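Long-range contacts in protein-glutamine gamma-glutamyltransferase (Pseudomonas aeruginosa PAO1, PDB 6G49), which shows transglutaminase activity in vitro, joining glutamine and lysine side chains of proteins, and is critical for the viability of the bacterium: residues A47-S52 against F284-W289; W120-D125 against L152-S157; V126-Q131 against S157-A162; Y219-P224 against S240-H245. All coordinates share one frame; numbering follows the deposited sequence. Where two conformers were deposited one is given.

Interaction 1 (A47-S52 against F284-W289); sequences AELGRS and FDAHAW
Phe284 meets residues 49-52, the last part of helix 45-50 and the turn after it, through its backbone and the root of its side chain. CB rests against two backbone carbonyls, with Ser52 O at 3.4 Å and Gly50 O at 3.5 Å. CG stands between the backbone N and the carbonyl carbon (chi1 58°), and from there the ring carries CD2 to within 3.5 Å of Ser52 O, which approaches the ring obliquely. Beyond CD2 the ring leads away from 47-52, towards Glu318 and His282, where a large aromatic group finds further partners. Gly50 CA and Phe284 CA are 3.9 Å apart; glycine suits position 50 because a CB there would be crowded by Ala47 O of its own turn. Leu49 O, which already accepts Ser52 N within its own turn, also receives a CA-H...O contact from Phe284 CA at 3.3 Å. This part of the transglutaminase-like fold lies at the start of strand 286-294, which carries His287, the active-site histidine by similarity; its NE2 is hydrogen-bonded to Asp303. One residue before it, Ala286 turns its CB towards the helix, where Leu49 meets the small alanine with CB and one of its two branches, CD1 lying 3.7 Å from Ala286 CB. Ala286 also touches Tyr267, and Leu49 touches Thr35.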
loop_
_atom_site.group_PDB
_atom_site.type_symbol
_atom_site.label_atom_id
_atom_site.label_comp_id
_atom_site.label_asym_id
_atom_site.label_seq_id
_atom_site.Cartn_x
_atom_site.Cartn_y
_atom_site.Cartn_z
ATOM N N ALA A 47 -12.633 2.048 3.364
ATOM C CA ALA A 47 -13.429 2.351 4.536
ATOM C C ALA A 47 -14.566 1.328 4.642
ATOM O O ALA A 47 -14.962 0.867 5.742
ATOM C CB ALA A 47 -13.888 3.773 4.468
ATOM N N GLU A 48 -15.147 0.939 3.499
ATOM C CA GLU A 48 -16.198 -0.105 3.551
ATOM C C GLU A 48 -15.643 -1.412 4.163
ATOM O O GLU A 48 -16.297 -2.051 4.980
ATOM C CB GLU A 48 -16.855 -0.256 2.175
ATOM C CG GLU A 48 -17.807 -1.450 2.150
ATOM C CD GLU A 48 -18.782 -1.532 0.985
ATOM O OE1 GLU A 48 -18.888 -0.539 0.233
ATOM O OE2 GLU A 48 -19.433 -2.601 0.832
ATOM N N LEU A 49 -14.386 -1.828 3.857
ATOM C CA LEU A 49 -13.729 -2.955 4.538
ATOM C C LEU A 49 -13.419 -2.667 6.007
ATOM O O LEU A 49 -13.364 -3.602 6.839
ATOM C CB LEU A 49 -12.418 -3.392 3.832
ATOM C CG LEU A 49 -12.564 -4.081 2.472
ATOM C CD1 LEU A 49 -11.165 -4.308 1.840
ATOM C CD2 LEU A 49 -13.300 -5.429 2.538
ATOM N N GLY A 50 -13.152 -1.416 6.330
ATOM C CA GLY A 50 -12.908 -0.974 7.678
ATOM C C GLY A 50 -14.074 -1.312 8.597
ATOM O O GLY A 50 -13.898 -1.251 9.830
ATOM N N ARG A 51 -15.247 -1.529 7.978
ATOM C CA ARG A 51 -16.508 -1.807 8.655
ATOM C C ARG A 51 -16.800 -3.312 8.707
ATOM O O ARG A 51 -17.838 -3.726 9.265
ATOM C CB ARG A 51 -17.624 -0.955 8.016
ATOM C CG ARG A 51 -17.380 0.538 8.239
ATOM C CD ARG A 51 -18.549 1.461 7.926
ATOM N NE ARG A 51 -18.980 1.320 6.545
ATOM C CZ ARG A 51 -18.575 2.088 5.519
ATOM N NH1 ARG A 51 -17.741 3.100 5.702
ATOM N NH2 ARG A 51 -19.005 1.829 4.294
ATOM N N SER A 52 -15.930 -4.178 8.157
ATOM C CA SER A 52 -16.116 -5.637 8.151
ATOM C C SER A 52 -15.170 -6.284 9.169
ATOM O O SER A 52 -13.957 -5.986 9.203
ATOM C CB SER A 52 -15.865 -6.277 6.798
ATOM O OG SER A 52 -15.920 -7.697 6.874
ATOM N N PHE A 284 -11.118 -5.371 8.656
ATOM C CA PHE A 284 -10.989 -4.022 9.151
ATOM C C PHE A 284 -9.541 -3.531 9.169
ATOM O O PHE A 284 -9.329 -2.300 9.363
ATOM C CB PHE A 284 -11.685 -3.815 10.508
ATOM C CG PHE A 284 -11.241 -4.697 11.658
ATOM C CD1 PHE A 284 -9.972 -4.662 12.191
ATOM C CD2 PHE A 284 -12.129 -5.630 12.190
ATOM C CE1 PHE A 284 -9.612 -5.476 13.252
ATOM C CE2 PHE A 284 -11.755 -6.458 13.250
ATOM C CZ PHE A 284 -10.497 -6.386 13.763
ATOM N N ASP A 285 -8.582 -4.442 9.052
ATOM C CA ASP A 285 -7.167 -4.091 8.973
ATOM C C ASP A 285 -6.757 -3.726 7.535
ATOM O O ASP A 285 -5.548 -3.445 7.305
ATOM C CB ASP A 285 -6.307 -5.227 9.474
ATOM C CG ASP A 285 -6.460 -5.499 10.967
ATOM O OD1 ASP A 285 -6.581 -4.516 11.704
ATOM O OD2 ASP A 285 -6.589 -6.684 11.341
ATOM N N ALA A 286 -7.677 -3.713 6.581
ATOM C CA ALA A 286 -7.363 -3.361 5.167
ATOM C C ALA A 286 -6.776 -1.952 5.150
ATOM O O ALA A 286 -7.204 -1.037 5.887
ATOM C CB ALA A 286 -8.551 -3.467 4.282
ATOM N N HIS A 287 -5.730 -1.783 4.340
ATOM C CA HIS A 287 -4.957 -0.548 4.363
ATOM C C HIS A 287 -4.363 -0.298 2.978
ATOM O O HIS A 287 -4.186 -1.197 2.205
ATOM C CB HIS A 287 -3.885 -0.660 5.440
ATOM C CG HIS A 287 -3.281 0.621 5.870
ATOM N ND1 HIS A 287 -4.083 1.634 6.327
ATOM C CD2 HIS A 287 -2.002 1.039 5.915
ATOM C CE1 HIS A 287 -3.285 2.658 6.667
ATOM N NE2 HIS A 287 -1.994 2.335 6.402
ATOM N N ALA A 288 -4.058 0.967 2.748
ATOM C CA ALA A 288 -3.433 1.447 1.523
ATOM C C ALA A 288 -2.360 2.450 1.875
ATOM O O ALA A 288 -2.546 3.294 2.775
ATOM C CB ALA A 288 -4.449 2.061 0.604
ATOM N N TRP A 289 -1.202 2.340 1.214
ATOM C CA TRP A 289 -0.093 3.189 1.422
ATOM C C TRP A 289 0.579 3.484 0.060
ATOM O O TRP A 289 -0.036 3.240 -0.995
ATOM C CB TRP A 289 0.855 2.661 2.496
ATOM C CG TRP A 289 1.455 1.311 2.228
ATOM C CD1 TRP A 289 2.724 1.035 1.809
ATOM C CD2 TRP A 289 0.851 0.030 2.516
ATOM N NE1 TRP A 289 2.926 -0.319 1.722
ATOM C CE2 TRP A 289 1.807 -0.961 2.166
ATOM C CE3 TRP A 289 -0.412 -0.397 2.954
ATOM C CZ2 TRP A 289 1.560 -2.333 2.308
ATOM C CZ3 TRP A 289 -0.630 -1.747 3.113
ATOM C CH2 TRP A 289 0.331 -2.696 2.762
#

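Interaction 2 (W120-D125 against L152-S157); sequences WLFALD and LFYRVS
Tyr154 OH donates a hydrogen bond to Phe122 O, 2.7 Å away. It arrives in the carbonyl plane and on a lone pair, with a C=O...donor angle of 124°, and the carbonyl oxygen lies in turn at the edge of the phenol ring, in its plane. Tyr154 CG sits between the backbone N and the carbonyl carbon (chi1 58°), and the length of the tyrosine then spans the separation of the two backbones, whose CA atoms are 8.9 Å apart at Leu121 and Tyr154. The same ring offers a face to Leu121: its CD1 stands over the centre, 3.9 Å from the ring centroid and only 4° off the normal, a CH-pi contact. The two side chains slide past each other in opposite directions, which brings Leu121 CB up to Tyr154 CZ at 3.9 Å. The other branch of the leucine, CD2, meets Leu152 CD2 at 3.8 Å, the two side chains crossing at about a right angle. Further along, the smaller pair Ala123 and Val156 meets through CB and CG1, 4.1 Å apart, where the chains run closer together. Strand 152-158 belongs to the six-stranded antiparallel sheet and strand 120-124 to the other, larger antiparallel sheet, so the contact is packing between two sheets. At Phe122, where strand 120-124 is broken, the tyrosine hydroxyl gives its carbonyl a side-chain donor in a buried, mostly apolar setting; the phenol is consistent with a neutral group, polar at its tip and apolar over its face.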
loop_
_atom_site.group_PDB
_atom_site.type_symbol
_atom_site.label_atom_id
_atom_site.label_comp_id
_atom_site.label_asym_id
_atom_site.label_seq_id
_atom_site.Cartn_x
_atom_site.Cartn_y
_atom_site.Cartn_z
ATOM N N TRP A 120 -4.078 -13.093 -5.208
ATOM C CA TRP A 120 -3.000 -12.413 -4.515
ATOM C C TRP A 120 -2.755 -13.120 -3.188
ATOM O O TRP A 120 -3.747 -13.363 -2.468
ATOM C CB TRP A 120 -3.337 -10.927 -4.271
ATOM C CG TRP A 120 -3.868 -10.314 -5.535
ATOM C CD1 TRP A 120 -3.311 -10.422 -6.777
ATOM C CD2 TRP A 120 -5.060 -9.518 -5.693
ATOM N NE1 TRP A 120 -4.086 -9.762 -7.696
ATOM C CE2 TRP A 120 -5.170 -9.208 -7.072
ATOM C CE3 TRP A 120 -6.043 -9.030 -4.825
ATOM C CZ2 TRP A 120 -6.224 -8.456 -7.591
ATOM C CZ3 TRP A 120 -7.116 -8.326 -5.340
ATOM C CH2 TRP A 120 -7.205 -8.039 -6.710
ATOM N N LEU A 121 -1.500 -13.439 -2.881
ATOM C CA LEU A 121 -1.170 -13.909 -1.539
ATOM C C LEU A 121 -0.636 -12.713 -0.753
ATOM O O LEU A 121 0.127 -11.861 -1.261
ATOM C CB LEU A 121 -0.124 -15.015 -1.622
ATOM C CG LEU A 121 -0.514 -16.286 -2.378
ATOM C CD1 LEU A 121 0.445 -17.414 -2.034
ATOM C CD2 LEU A 121 -1.938 -16.689 -2.175
ATOM N N PHE A 122 -1.020 -12.656 0.508
ATOM C CA PHE A 122 -0.610 -11.565 1.367
ATOM C C PHE A 122 0.752 -11.871 1.992
ATOM O O PHE A 122 0.976 -12.996 2.485
ATOM C CB PHE A 122 -1.649 -11.358 2.461
ATOM C CG PHE A 122 -3.066 -11.324 1.976
ATOM C CD1 PHE A 122 -3.438 -10.440 0.981
ATOM C CD2 PHE A 122 -4.007 -12.242 2.427
ATOM C CE1 PHE A 122 -4.706 -10.476 0.457
ATOM C CE2 PHE A 122 -5.309 -12.168 1.980
ATOM C CZ PHE A 122 -5.664 -11.275 1.000
ATOM N N ALA A 123 1.652 -10.895 2.041
ATOM C CA ALA A 123 2.958 -11.124 2.638
ATOM C C ALA A 123 3.657 -9.797 2.859
ATOM O O ALA A 123 3.468 -8.847 2.074
ATOM C CB ALA A 123 3.810 -11.985 1.725
ATOM N N LEU A 124 4.562 -9.764 3.837
ATOM C CA LEU A 124 5.462 -8.616 4.008
ATOM C C LEU A 124 6.425 -8.558 2.818
ATOM O O LEU A 124 6.946 -9.554 2.321
ATOM C CB LEU A 124 6.286 -8.767 5.289
ATOM C CG LEU A 124 5.532 -9.032 6.582
ATOM C CD1 LEU A 124 6.542 -9.289 7.683
ATOM C CD2 LEU A 124 4.606 -7.867 6.985
ATOM N N ASP A 125 6.646 -7.333 2.328
ATOM C CA ASP A 125 7.603 -7.106 1.237
ATOM C C ASP A 125 9.019 -7.404 1.764
ATOM O O ASP A 125 9.274 -7.268 2.945
ATOM C CB ASP A 125 7.461 -5.648 0.753
ATOM C CG ASP A 125 7.921 -5.350 -0.659
ATOM O OD1 ASP A 125 7.740 -6.195 -1.527
ATOM O OD2 ASP A 125 8.422 -4.213 -0.874
ATOM N N LEU A 152 -6.088 -21.681 2.301
ATOM C CA LEU A 152 -4.829 -21.963 1.766
ATOM C C LEU A 152 -3.739 -21.734 2.818
ATOM O O LEU A 152 -3.592 -20.631 3.352
ATOM C CB LEU A 152 -4.561 -21.067 0.550
ATOM C CG LEU A 152 -3.210 -21.261 -0.116
ATOM C CD1 LEU A 152 -3.111 -22.640 -0.762
ATOM C CD2 LEU A 152 -2.969 -20.169 -1.163
ATOM N N PHE A 153 -2.935 -22.785 3.073
ATOM C CA PHE A 153 -1.734 -22.643 3.930
ATOM C C PHE A 153 -0.523 -22.423 3.030
ATOM O O PHE A 153 -0.322 -23.090 2.000
ATOM C CB PHE A 153 -1.566 -23.944 4.737
ATOM C CG PHE A 153 -0.376 -23.932 5.644
ATOM C CD1 PHE A 153 0.863 -24.252 5.149
ATOM C CD2 PHE A 153 -0.541 -23.699 6.984
ATOM C CE1 PHE A 153 1.953 -24.264 5.984
ATOM C CE2 PHE A 153 0.557 -23.774 7.833
ATOM C CZ PHE A 153 1.793 -23.974 7.296
ATOM N N TYR A 154 0.355 -21.494 3.414
ATOM C CA TYR A 154 1.574 -21.297 2.689
ATOM C C TYR A 154 2.649 -20.757 3.608
ATOM O O TYR A 154 2.368 -20.189 4.664
ATOM C CB TYR A 154 1.399 -20.394 1.455
ATOM C CG TYR A 154 0.870 -19.005 1.690
ATOM C CD1 TYR A 154 -0.479 -18.772 1.705
ATOM C CD2 TYR A 154 1.722 -17.903 1.760
ATOM C CE1 TYR A 154 -0.978 -17.495 1.930
ATOM C CE2 TYR A 154 1.231 -16.615 1.934
ATOM C CZ TYR A 154 -0.132 -16.397 1.977
ATOM O OH TYR A 154 -0.691 -15.155 2.169
ATOM N N ARG A 155 3.887 -21.018 3.211
ATOM C CA ARG A 155 5.076 -20.644 3.956
ATOM C C ARG A 155 5.768 -19.508 3.241
ATOM O O ARG A 155 5.855 -19.508 2.037
ATOM C CB ARG A 155 5.991 -21.857 4.117
ATOM C CG ARG A 155 5.253 -23.092 4.608
ATOM C CD ARG A 155 6.209 -24.215 4.964
ATOM N NE ARG A 155 7.305 -23.699 5.762
ATOM C CZ ARG A 155 7.393 -23.815 7.080
ATOM N NH1 ARG A 155 6.457 -24.460 7.764
ATOM N NH2 ARG A 155 8.431 -23.294 7.713
ATOM N N VAL A 156 6.260 -18.551 4.009
ATOM C CA VAL A 156 6.841 -17.313 3.468
ATOM C C VAL A 156 8.203 -17.034 4.117
ATOM O O VAL A 156 8.334 -17.193 5.329
ATOM C CB VAL A 156 5.911 -16.116 3.704
ATOM C CG1 VAL A 156 6.437 -14.857 3.019
ATOM C CG2 VAL A 156 4.464 -16.439 3.278
ATOM N N SER A 157 9.092 -16.432 3.313
ATOM C CA SER A 157 10.252 -15.707 3.741
ATOM C C SER A 157 10.173 -14.295 3.147
ATOM O O SER A 157 9.980 -14.173 1.946
ATOM C CB SER A 157 11.534 -16.366 3.257
ATOM O OG SER A 157 11.763 -17.582 3.964
#

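Interaction 3 (V126-Q131 against S157-A162); sequences VAQTDQ and SSWPQA
Val126 and Trp159 exchange two backbone hydrogen bonds, Val126 N to Trp159 O at 3.1 Å and Trp159 N to Val126 O at 3.0 Å, and Gln128 and Ser157 exchange two more. Trp159 O is gripped twice: Val126 N and Ala162 N reach it from opposite faces of its plane, the second closing a type I turn from Trp159 to Ala162. Between the bonded pairs, at the non-hydrogen-bonded pair Ala127 and Ser158, the CA atoms come within 4.3 Å, and Ser158 CA makes a CA-H...O contact with Val126 O. Strand 127-129 pairs antiparallel with 152-158 and is an outermost strand of the six-stranded sheet. Among the side chains, Gln128 sets its CG 3.7 Å from Trp159 CZ3. The chain then bends at chi2 (-79°), which turns CD aside, and NE2 comes back to Ala127 O, 2.8 Å away and nearly straight at 175°, while also bonding Glu95. A glutamine serves well here, with apolar methylenes for the indole and an amide for polar partners. Val126 CG2 packs on Ala162 CB at 3.9 Å, and both residues touch Trp100. The two serine hydroxyls bond beyond the pairing, Ser157 OG to Glu106 and Ser158 OG to Leu124 O.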
loop_
_atom_site.group_PDB
_atom_site.type_symbol
_atom_site.label_atom_id
_atom_site.label_comp_id
_atom_site.label_asym_id
_atom_site.label_seq_id
_atom_site.Cartn_x
_atom_site.Cartn_y
_atom_site.Cartn_z
ATOM N N VAL A 126 9.954 -7.888 0.895
ATOM C CA VAL A 126 9.754 -8.535 -0.368
ATOM C C VAL A 126 9.643 -10.037 -0.059
ATOM O O VAL A 126 10.528 -10.599 0.631
ATOM C CB VAL A 126 10.925 -8.281 -1.326
ATOM C CG1 VAL A 126 10.850 -9.175 -2.539
ATOM C CG2 VAL A 126 10.955 -6.822 -1.756
ATOM N N ALA A 127 8.617 -10.668 -0.601
ATOM C CA ALA A 127 8.263 -12.021 -0.210
ATOM C C ALA A 127 8.696 -13.053 -1.244
ATOM O O ALA A 127 8.675 -12.856 -2.458
ATOM C CB ALA A 127 6.779 -12.166 0.000
ATOM N N GLN A 128 9.001 -14.250 -0.693
ATOM C CA GLN A 128 9.130 -15.517 -1.416
ATOM C C GLN A 128 8.265 -16.577 -0.709
ATOM O O GLN A 128 8.130 -16.496 0.524
ATOM C CB GLN A 128 10.590 -15.994 -1.418
ATOM C CG GLN A 128 11.550 -14.958 -1.949
ATOM C CD GLN A 128 11.560 -14.883 -3.446
ATOM O OE1 GLN A 128 12.474 -15.443 -4.054
ATOM N NE2 GLN A 128 10.587 -14.165 -4.044
ATOM N N THR A 129 7.646 -17.504 -1.449
ATOM C CA THR A 129 6.789 -18.505 -0.819
ATOM C C THR A 129 7.208 -19.872 -1.346
ATOM O O THR A 129 7.967 -19.981 -2.312
ATOM C CB THR A 129 5.282 -18.322 -1.077
ATOM O OG1 THR A 129 4.951 -18.822 -2.372
ATOM C CG2 THR A 129 4.865 -16.866 -0.941
ATOM N N ASP A 130 6.643 -20.890 -0.714
ATOM C CA ASP A 130 6.805 -22.267 -1.171
ATOM C C ASP A 130 5.718 -22.704 -2.163
ATOM O O ASP A 130 5.558 -23.913 -2.434
ATOM C CB ASP A 130 6.794 -23.197 0.047
ATOM C CG ASP A 130 5.449 -23.302 0.761
ATOM O OD1 ASP A 130 4.578 -22.383 0.672
ATOM O OD2 ASP A 130 5.231 -24.321 1.446
ATOM N N GLN A 131 4.895 -21.782 -2.654
ATOM C CA GLN A 131 3.800 -22.086 -3.542
ATOM C C GLN A 131 4.321 -22.037 -4.977
ATOM O O GLN A 131 4.713 -20.963 -5.449
ATOM C CB GLN A 131 2.634 -21.127 -3.324
ATOM C CG GLN A 131 2.057 -21.169 -1.922
ATOM C CD GLN A 131 1.559 -22.532 -1.524
ATOM O OE1 GLN A 131 2.179 -23.209 -0.670
ATOM N NE2 GLN A 131 0.455 -22.935 -2.125
ATOM N N SER A 157 9.092 -16.432 3.313
ATOM C CA SER A 157 10.252 -15.707 3.741
ATOM C C SER A 157 10.173 -14.295 3.147
ATOM O O SER A 157 9.980 -14.173 1.946
ATOM C CB SER A 157 11.534 -16.366 3.257
ATOM O OG SER A 157 11.763 -17.582 3.964
ATOM N N SER A 158 10.363 -13.294 3.992
ATOM C CA SER A 158 10.363 -11.877 3.534
ATOM C C SER A 158 11.676 -11.202 3.949
ATOM O O SER A 158 12.161 -11.383 5.058
ATOM C CB SER A 158 9.193 -11.170 4.145
ATOM O OG SER A 158 7.959 -11.634 3.613
ATOM N N TRP A 159 12.102 -10.254 3.103
ATOM C CA TRP A 159 13.241 -9.383 3.337
ATOM C C TRP A 159 12.780 -7.935 3.293
ATOM O O TRP A 159 12.751 -7.330 2.211
ATOM C CB TRP A 159 14.272 -9.615 2.234
ATOM C CG TRP A 159 15.039 -10.891 2.404
ATOM C CD1 TRP A 159 16.274 -11.029 2.988
ATOM C CD2 TRP A 159 14.626 -12.208 2.003
ATOM N NE1 TRP A 159 16.629 -12.351 3.017
ATOM C CE2 TRP A 159 15.669 -13.096 2.379
ATOM C CE3 TRP A 159 13.527 -12.734 1.313
ATOM C CZ2 TRP A 159 15.596 -14.465 2.123
ATOM C CZ3 TRP A 159 13.455 -14.097 1.074
ATOM C CH2 TRP A 159 14.468 -14.949 1.501
ATOM N N PRO A 160 12.354 -7.368 4.427
ATOM C CA PRO A 160 11.757 -6.040 4.434
ATOM C C PRO A 160 12.748 -4.953 3.976
ATOM O O PRO A 160 12.313 -3.888 3.532
ATOM C CB PRO A 160 11.383 -5.835 5.896
ATOM C CG PRO A 160 11.117 -7.246 6.387
ATOM C CD PRO A 160 12.226 -8.050 5.730
ATOM N N GLN A 161 14.045 -5.220 4.146
ATOM C CA GLN A 161 15.129 -4.233 3.774
ATOM C C GLN A 161 15.663 -4.475 2.372
ATOM O O GLN A 161 16.649 -3.843 1.977
ATOM C CB GLN A 161 16.246 -4.301 4.816
ATOM C CG GLN A 161 15.764 -3.850 6.172
ATOM C CD GLN A 161 16.852 -3.826 7.220
ATOM O OE1 GLN A 161 18.039 -3.899 6.928
ATOM N NE2 GLN A 161 16.429 -3.708 8.459
ATOM N N ALA A 162 15.039 -5.370 1.591
ATOM C CA ALA A 162 15.517 -5.680 0.254
ATOM C C ALA A 162 15.588 -4.401 -0.583
ATOM O O ALA A 162 14.794 -3.485 -0.398
ATOM C CB ALA A 162 14.616 -6.675 -0.433
#

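Interaction 4 (Y219-P224 against S240-H245); sequences YTLKPP and SGFCAH
Tyr219 pairs in parallel with Gly241, and Thr220 N donates to Gly241 O at 2.9 Å (163° at the hydrogen). Phe242 is met on both faces. Tyr219 OH lies over one face, towards the rim, and Phe242 CD1 sits likewise over the rim of the Tyr219 face; the planes are 26° apart but slid aside, so the rings barely overlap. Over the opposite face Leu221 places CD2, 3.8 Å from the Phe242 ring centroid, a CH-pi contact that an aromatic residue suits. Tyr219 OH reaches on to Cys243 CB at 3.3 Å. At the other end Pro223, compact and apolar, presses CG on His245 CE1 at 3.5 Å, and Pro224 CD touches Ser240 OG. Pro224 O takes hydrogen bonds from two waters, one of which also donates to Ser240 O while the other bonds His245 NE2. Thr220 OG1 accepts Lys222 N in an ST turn. Phe242 holds the N-cap position before helix 243-256, whose first residue is Cys243, the nucleophile by similarity; Tyr219 and Cys243 both touch His287. A cysteine starting a helix and facing a histidine on a strand is characteristic of the papain-like active site of transglutaminases.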
loop_
_atom_site.group_PDB
_atom_site.type_symbol
_atom_site.label_atom_id
_atom_site.label_comp_id
_atom_site.label_asym_id
_atom_site.label_seq_id
_atom_site.Cartn_x
_atom_site.Cartn_y
_atom_site.Cartn_z
ATOM N N TYR A 219 -8.854 11.320 10.066
ATOM C CA TYR A 219 -8.820 9.922 9.646
ATOM C C TYR A 219 -10.149 9.337 10.137
ATOM O O TYR A 219 -10.373 9.243 11.323
ATOM C CB TYR A 219 -7.656 9.184 10.274
ATOM C CG TYR A 219 -7.355 7.894 9.568
ATOM C CD1 TYR A 219 -6.967 7.904 8.251
ATOM C CD2 TYR A 219 -7.475 6.677 10.206
ATOM C CE1 TYR A 219 -6.698 6.743 7.582
ATOM C CE2 TYR A 219 -7.206 5.501 9.541
ATOM C CZ TYR A 219 -6.814 5.550 8.225
ATOM O OH TYR A 219 -6.535 4.409 7.527
ATOM N N THR A 220 -11.020 8.948 9.219
ATOM C CA THR A 220 -12.388 8.515 9.563
ATOM C C THR A 220 -12.843 7.391 8.607
ATOM O O THR A 220 -12.549 7.412 7.417
ATOM C CB THR A 220 -13.336 9.725 9.543
ATOM O OG1 THR A 220 -14.679 9.284 9.764
ATOM C CG2 THR A 220 -13.335 10.484 8.240
ATOM N N LEU A 221 -13.701 6.525 9.140
ATOM C CA LEU A 221 -14.351 5.489 8.394
ATOM C C LEU A 221 -15.589 6.034 7.682
ATOM O O LEU A 221 -16.185 5.292 6.941
ATOM C CB LEU A 221 -14.734 4.368 9.362
ATOM C CG LEU A 221 -13.597 3.426 9.723
ATOM C CD1 LEU A 221 -13.939 2.537 10.906
ATOM C CD2 LEU A 221 -13.244 2.560 8.517
ATOM N N LYS A 222 -15.952 7.303 7.913
ATOM C CA LYS A 222 -17.084 7.922 7.285
ATOM C C LYS A 222 -16.651 9.241 6.707
ATOM O O LYS A 222 -17.093 10.301 7.104
ATOM C CB LYS A 222 -18.253 8.029 8.278
ATOM C CG LYS A 222 -18.943 6.697 8.560
ATOM C CD LYS A 222 -20.441 6.794 8.828
ATOM C CE LYS A 222 -21.244 5.665 8.206
ATOM N NZ LYS A 222 -20.654 4.332 8.483
ATOM N N PRO A 223 -15.752 9.209 5.699
ATOM C CA PRO A 223 -15.309 10.421 5.057
ATOM C C PRO A 223 -16.412 11.122 4.281
ATOM O O PRO A 223 -17.272 10.494 3.675
ATOM C CB PRO A 223 -14.251 9.981 4.048
ATOM C CG PRO A 223 -14.443 8.491 3.891
ATOM C CD PRO A 223 -15.220 7.981 5.085
ATOM N N PRO A 224 -16.358 12.452 4.246
ATOM C CA PRO A 224 -17.281 13.233 3.437
ATOM C C PRO A 224 -17.074 12.965 1.939
ATOM O O PRO A 224 -15.973 12.646 1.470
ATOM C CB PRO A 224 -16.978 14.700 3.757
ATOM C CG PRO A 224 -15.808 14.695 4.726
ATOM C CD PRO A 224 -15.417 13.271 5.010
ATOM N N SER A 240 -10.461 15.218 5.079
ATOM C CA SER A 240 -11.029 14.128 5.837
ATOM C C SER A 240 -11.166 12.897 4.956
ATOM O O SER A 240 -11.764 12.985 3.860
ATOM C CB SER A 240 -12.396 14.514 6.407
ATOM O OG SER A 240 -12.967 13.421 7.108
ATOM N N GLY A 241 -10.684 11.775 5.432
ATOM C CA GLY A 241 -10.738 10.548 4.627
ATOM C C GLY A 241 -10.261 9.330 5.379
ATOM O O GLY A 241 -9.859 9.384 6.559
ATOM N N PHE A 242 -10.215 8.193 4.674
ATOM C CA PHE A 242 -9.629 6.997 5.153
ATOM C C PHE A 242 -8.361 6.718 4.321
ATOM O O PHE A 242 -7.889 7.593 3.614
ATOM C CB PHE A 242 -10.665 5.869 5.167
ATOM C CG PHE A 242 -10.326 4.676 6.007
ATOM C CD1 PHE A 242 -10.146 4.814 7.392
ATOM C CD2 PHE A 242 -10.199 3.392 5.480
ATOM C CE1 PHE A 242 -9.868 3.707 8.170
ATOM C CE2 PHE A 242 -9.906 2.295 6.278
ATOM C CZ PHE A 242 -9.700 2.468 7.632
ATOM N N CYS A 243 -7.765 5.541 4.480
ATOM C CA CYS A 243 -6.373 5.365 3.970
ATOM C C CYS A 243 -6.310 5.583 2.459
ATOM O O CYS A 243 -5.289 6.094 2.014
ATOM C CB CYS A 243 -5.789 4.011 4.315
ATOM S SG CYS A 243 -6.861 2.638 3.853
ATOM N N ALA A 244 -7.336 5.226 1.696
ATOM C CA ALA A 244 -7.247 5.384 0.211
ATOM C C ALA A 244 -7.224 6.866 -0.201
ATOM O O ALA A 244 -6.576 7.224 -1.178
ATOM C CB ALA A 244 -8.377 4.736 -0.484
ATOM N N HIS A 245 -7.914 7.745 0.541
ATOM C CA HIS A 245 -7.807 9.182 0.311
ATOM C C HIS A 245 -6.357 9.625 0.442
ATOM O O HIS A 245 -5.809 10.377 -0.421
ATOM C CB HIS A 245 -8.682 10.015 1.288
ATOM C CG HIS A 245 -10.131 9.779 1.143
ATOM N ND1 HIS A 245 -10.755 8.669 1.649
ATOM C CD2 HIS A 245 -11.066 10.535 0.541
ATOM C CE1 HIS A 245 -12.041 8.748 1.359
ATOM N NE2 HIS A 245 -12.267 9.893 0.700
HETATM O O HOH W 1 -13.244 13.720 1.843
HETATM O O HOH W 2 -14.801 10.773 0.030
#

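Overall arrangement
Interactions 2, 3 and 4 are all nested in the long loop that interaction 1 closes, so the early helix 45-50 returns to the late strand 286-294. Interactions 2 and 3 share Ser157 and strand 152-158, with centres 8 Å apart, and their segments alternate along the chain; interaction 3 is pairing within the six-stranded sheet, whereas interaction 2 packs that sheet against the larger one. Interaction 4 follows them in sequence on the opposite side of the chain's centre, about 28 and 31 Å away between centres. It touches interaction 1, bringing Cys243 up to His287. In this periplasmic piece of the membrane protein, interaction 1 places helix 45-50 against the strand that carries the probable catalytic histidine.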